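Local coordinates for short-chain type dehydrogenase/reductase (Mycobacterium ulcerans, PDB 3SVT), which probably acts as an NAD-dependent oxidoreductase of the short-chain dehydrogenase/reductase family, at residues I72-E75 / D76-A79. Residues are numbered along the deposited sequence; the frame is centred on the assembly and turned at random.
Sequences ITNE and DETA
Asn74 and Glu77 lie side by side at the start of helix 75-89, their side chains pointing the same way. Asn74 ND2 gives a nearly straight hydrogen bond to Glu77 OE2, at 3.0 Å. The carboxylate oxygen sits in the amide plane of Asn74, but the N-H reaches it from above the carboxylate plane. The amide and carboxylate planes stand 61° apart. Glu77 OE1 accepts a further bond from the backbone N of Asp71, so both carboxylate oxygens are held and the group's rotation is restricted.

Asn74 is the N-cap residue, yet its side chain makes no capping bond. Its carbonyl oxygen faces the first turn instead and takes weak hydrogen bonds from Glu77 N, Thr78 N and Thr78 OG1. Thr78 N to Asn74 O is the first bond of helical i+4 spacing, though weak; the next, from Ala79 N to Glu75 O, is shorter at 2.8 Å.

This turn joins strand 64-69 to the helix, part of a parallel beta-alpha-beta crossover in the Rossmann-type fold of the SDR family.

The tight side holds Ile72 and Thr78, both buried. Thr78 OG1 lies beside its own backbone N (chi1 -60°), which brings it to 3.5 Å from Ile72 CA and 3.9 Å from Ile72 CB. Leu122 and Val130 of helix 113-140 pack on this pair. The extended Glu75 side chain reaches helix 113-140, where OE2 meets Lys132 in a salt bridge and His133 in a hydrogen bond. Its OE1 bonds Ser113 of a second subunit.

The loose side belongs to Asp76, which is exposed. Its carboxylate folds back between the backbone N and carbonyl carbon (chi1 54°). OD1 rests 3.3 Å from Asn74 CB and takes a weak, bent hydrogen bond from Glu77 N.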
loop_
_atom_site.group_PDB
_atom_site.type_symbol
_atom_site.label_atom_id
_atom_site.label_comp_id
_atom_site.label_asym_id
_atom_site.label_seq_id
_atom_site.Cartn_x
_atom_site.Cartn_y
_atom_site.Cartn_z
ATOM N N ILE B 72 -23.195 -19.993 5.384
ATOM C CA ILE B 72 -21.885 -20.081 4.742
ATOM C C ILE B 72 -20.757 -20.447 5.703
ATOM O O ILE B 72 -19.644 -20.629 5.247
ATOM C CB ILE B 72 -21.468 -18.751 3.975
ATOM C CG1 ILE B 72 -21.294 -17.595 4.943
ATOM C CG2 ILE B 72 -22.464 -18.371 2.873
ATOM C CD1 ILE B 72 -20.342 -16.519 4.390
ATOM N N THR B 73 -21.026 -20.547 7.011
ATOM C CA THR B 73 -20.047 -21.112 7.951
ATOM C C THR B 73 -20.014 -22.646 7.908
ATOM O O THR B 73 -19.136 -23.277 8.502
ATOM C CB THR B 73 -20.232 -20.606 9.415
ATOM O OG1 THR B 73 -21.454 -21.122 9.988
ATOM C CG2 THR B 73 -20.232 -19.072 9.460
ATOM N N ASN B 74 -20.950 -23.245 7.175
ATOM C CA ASN B 74 -20.945 -24.689 6.933
ATOM C C ASN B 74 -20.582 -24.932 5.469
ATOM O O ASN B 74 -21.332 -24.565 4.578
ATOM C CB ASN B 74 -22.324 -25.294 7.240
ATOM C CG ASN B 74 -22.736 -25.129 8.699
ATOM O OD1 ASN B 74 -21.893 -24.958 9.603
ATOM N ND2 ASN B 74 -24.051 -25.197 8.944
ATOM N N GLU B 75 -19.428 -25.539 5.222
ATOM C CA GLU B 75 -18.912 -25.668 3.860
ATOM C C GLU B 75 -19.783 -26.553 2.965
ATOM O O GLU B 75 -19.873 -26.343 1.760
ATOM C CB GLU B 75 -17.483 -26.233 3.885
ATOM C CG GLU B 75 -16.832 -26.387 2.507
ATOM C CD GLU B 75 -15.408 -26.931 2.552
ATOM O OE1 GLU B 75 -14.901 -27.298 3.649
ATOM O OE2 GLU B 75 -14.804 -27.009 1.465
ATOM N N ASP B 76 -20.390 -27.569 3.554
ATOM C CA ASP B 76 -21.247 -28.487 2.797
ATOM C C ASP B 76 -22.420 -27.718 2.202
ATOM O O ASP B 76 -22.800 -27.946 1.053
ATOM C CB ASP B 76 -21.751 -29.646 3.680
ATOM C CG ASP B 76 -22.453 -29.164 4.953
ATOM O OD1 ASP B 76 -22.246 -27.998 5.405
ATOM O OD2 ASP B 76 -23.204 -29.970 5.528
ATOM N N GLU B 77 -22.967 -26.784 2.975
ATOM C CA GLU B 77 -24.113 -25.992 2.515
ATOM C C GLU B 77 -23.735 -25.067 1.376
ATOM O O GLU B 77 -24.475 -24.957 0.397
ATOM C CB GLU B 77 -24.714 -25.188 3.655
ATOM C CG GLU B 77 -25.349 -26.048 4.712
ATOM C CD GLU B 77 -26.181 -25.238 5.685
ATOM O OE1 GLU B 77 -26.794 -24.228 5.280
ATOM O OE2 GLU B 77 -26.226 -25.611 6.854
ATOM N N THR B 78 -22.566 -24.429 1.509
ATOM C CA THR B 78 -21.943 -23.620 0.428
ATOM C C THR B 78 -21.679 -24.437 -0.844
ATOM O O THR B 78 -21.995 -24.011 -1.953
ATOM C CB THR B 78 -20.608 -22.999 0.947
ATOM O OG1 THR B 78 -20.897 -22.167 2.086
ATOM C CG2 THR B 78 -19.873 -22.166 -0.142
ATOM N N ALA B 79 -21.111 -25.620 -0.682
ATOM C CA ALA B 79 -20.811 -26.481 -1.825
ATOM C C ALA B 79 -22.087 -26.885 -2.574
ATOM O O ALA B 79 -22.110 -26.983 -3.810
ATOM C CB ALA B 79 -20.038 -27.735 -1.346
#